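Local coordinates for inactive dihydroorotase-like domain (PDB 5NNL), which is an inactive dihydroorotase-like domain, built on an alpha/beta barrel of the amidohydrolase type, at residues I128-R133 / I151-V156. Sequence-based numbering, arbitrary orientation.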
loop_
_atom_site.group_PDB
_atom_site.type_symbol
_atom_site.label_atom_id
_atom_site.label_comp_id
_atom_site.label_asym_id
_atom_site.label_seq_id
_atom_site.Cartn_x
_atom_site.Cartn_y
_atom_site.Cartn_z
ATOM N N ILE A 128 -7.928 -0.150 11.252
ATOM C CA ILE A 128 -8.528 -1.275 10.544
ATOM C C ILE A 128 -8.600 -0.924 9.065
ATOM O O ILE A 128 -9.015 0.180 8.698
ATOM C CB ILE A 128 -9.933 -1.619 11.084
ATOM C CG1 ILE A 128 -9.838 -2.076 12.542
ATOM C CG2 ILE A 128 -10.590 -2.703 10.220
ATOM C CD1 ILE A 128 -11.182 -2.358 13.208
ATOM N N ILE A 129 -8.215 -1.875 8.219
ATOM C CA ILE A 129 -8.143 -1.674 6.778
ATOM C C ILE A 129 -8.879 -2.820 6.096
ATOM O O ILE A 129 -8.787 -3.973 6.529
ATOM C CB ILE A 129 -6.677 -1.578 6.294
ATOM C CG1 ILE A 129 -6.594 -1.671 4.767
ATOM C CG2 ILE A 129 -5.829 -2.662 6.934
ATOM C CD1 ILE A 129 -5.207 -1.385 4.206
ATOM N N THR A 130 -9.619 -2.500 5.035
ATOM C CA THR A 130 -10.405 -3.487 4.312
ATOM C C THR A 130 -10.332 -3.219 2.817
ATOM O O THR A 130 -10.135 -2.082 2.382
ATOM C CB THR A 130 -11.878 -3.477 4.752
ATOM O OG1 THR A 130 -12.617 -4.415 3.963
ATOM C CG2 THR A 130 -12.489 -2.084 4.596
ATOM N N ASP A 131 -10.496 -4.286 2.032
ATOM C CA ASP A 131 -10.664 -4.180 0.589
ATOM C C ASP A 131 -12.090 -4.515 0.160
ATOM O O ASP A 131 -12.320 -4.870 -1.002
ATOM C CB ASP A 131 -9.661 -5.082 -0.136
ATOM C CG ASP A 131 -9.848 -6.551 0.189
ATOM O OD1 ASP A 131 -10.667 -6.876 1.075
ATOM O OD2 ASP A 131 -9.172 -7.385 -0.448
ATOM N N ALA A 132 -13.051 -4.402 1.077
ATOM C CA ALA A 132 -14.435 -4.747 0.781
ATOM C C ALA A 132 -14.974 -3.892 -0.361
ATOM O O ALA A 132 -14.557 -2.747 -0.560
ATOM C CB ALA A 132 -15.307 -4.560 2.025
ATOM N N ARG A 133 -15.911 -4.467 -1.117
ATOM C CA ARG A 133 -16.587 -3.780 -2.207
ATOM C C ARG A 133 -18.093 -3.846 -2.000
ATOM O O ARG A 133 -18.602 -4.662 -1.226
ATOM C CB ARG A 133 -16.260 -4.388 -3.579
ATOM C CG ARG A 133 -14.799 -4.711 -3.817
ATOM C CD ARG A 133 -13.926 -3.480 -3.723
ATOM N NE ARG A 133 -12.526 -3.811 -3.970
ATOM C CZ ARG A 133 -11.486 -3.127 -3.499
ATOM N NH1 ARG A 133 -10.260 -3.529 -3.795
ATOM N NH2 ARG A 133 -11.661 -2.057 -2.731
ATOM N N ILE A 151 -12.282 3.581 9.808
ATOM C CA ILE A 151 -12.139 2.497 8.844
ATOM C C ILE A 151 -11.428 3.040 7.613
ATOM O O ILE A 151 -11.711 4.155 7.162
ATOM C CB ILE A 151 -13.504 1.885 8.459
ATOM C CG1 ILE A 151 -13.323 0.698 7.510
ATOM C CG2 ILE A 151 -14.394 2.928 7.821
ATOM C CD1 ILE A 151 -12.702 -0.521 8.154
ATOM N N HIS A 152 -10.507 2.249 7.067
ATOM C CA HIS A 152 -9.770 2.611 5.864
ATOM C C HIS A 152 -10.042 1.580 4.780
ATOM O O HIS A 152 -9.916 0.374 5.018
ATOM C CB HIS A 152 -8.264 2.695 6.128
ATOM C CG HIS A 152 -7.471 3.129 4.934
ATOM N ND1 HIS A 152 -7.336 4.453 4.574
ATOM C CD2 HIS A 152 -6.789 2.416 4.007
ATOM C CE1 HIS A 152 -6.594 4.537 3.485
ATOM N NE2 HIS A 152 -6.249 3.315 3.120
ATOM N N VAL A 153 -10.400 2.059 3.590
ATOM C CA VAL A 153 -10.748 1.207 2.458
ATOM C C VAL A 153 -9.614 1.270 1.447
ATOM O O VAL A 153 -9.221 2.358 1.013
ATOM C CB VAL A 153 -12.078 1.637 1.818
ATOM C CG1 VAL A 153 -12.460 0.686 0.693
ATOM C CG2 VAL A 153 -13.180 1.696 2.864
ATOM N N SER A 154 -9.116 0.107 1.049
ATOM C CA SER A 154 -7.907 0.016 0.247
ATOM C C SER A 154 -8.221 -0.419 -1.178
ATOM O O SER A 154 -9.202 -1.122 -1.437
ATOM C CB SER A 154 -6.918 -0.967 0.877
ATOM O OG SER A 154 -5.639 -0.853 0.276
ATOM N N ALA A 155 -7.365 0.017 -2.101
ATOM C CA ALA A 155 -7.431 -0.374 -3.507
ATOM C C ALA A 155 -8.825 -0.146 -4.090
ATOM O O ALA A 155 -9.381 -0.992 -4.791
ATOM C CB ALA A 155 -6.998 -1.830 -3.686
ATOM N N VAL A 156 -9.391 1.029 -3.805
ATOM C CA VAL A 156 -10.657 1.393 -4.424
ATOM C C VAL A 156 -10.466 1.472 -5.933
ATOM O O VAL A 156 -9.466 2.008 -6.430
ATOM C CB VAL A 156 -11.194 2.716 -3.853
ATOM C CG1 VAL A 156 -12.547 3.052 -4.475
ATOM C CG2 VAL A 156 -11.324 2.628 -2.327
#
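Arg133 reaches Ser154 through a chain bent at chi2 and extended at chi3, while in Ile129 a chi1 of 168° sets CG1 anti to the backbone N, and an extended chi2 carries CD1 on to Ser154 CB (3.8 Å) and to the edge of the His152 ring. The backbones pair in parallel register, Ile129 beside His152 and Thr130 beside Val153, the short strand axes inclined by 29°. Three hydrogen bonds zip them together: His152 N to Ile128 O, Thr130 N to His152 O (2.9 Å) and Ser154 N to Thr130 O (2.8 Å). On the face carrying Thr130 and Val153, the methyl CD1 of Ile151 lies 3.7 Å from Ile128 CG2 and also meets Thr130 CG2; helix 134-146, which links the two strands, covers this side through Leu137, Ile140 and Leu141. That is the beta-alpha-beta crossover of an alpha/beta barrel. Beyond the strands, Arg133 NH2 donates to Ser154 O at 2.9 Å with an N-H...O angle of 162°, the acceptor lying at the guanidinium edge and in its plane. Asp131 O sits 3.0 Å above that plane, over its centre. Thr130 OG1 closes an ST turn by accepting from Ala132 N (2.9 Å) and is also hydrogen-bonded to Ile100 O. On the other face, His152 bonds through ND1 to Thr176 and through NE2 to Asp178, which also holds Ser154 OG and Ala155 N. The Thr130 and Ser154 hydroxyls and both His152 ring nitrogens thus have hydrogen-bond partners, and the guanidinium, beside Asp161 of helix 159-170, probably has its charge partly offset by Ser154 O and Asp131 O.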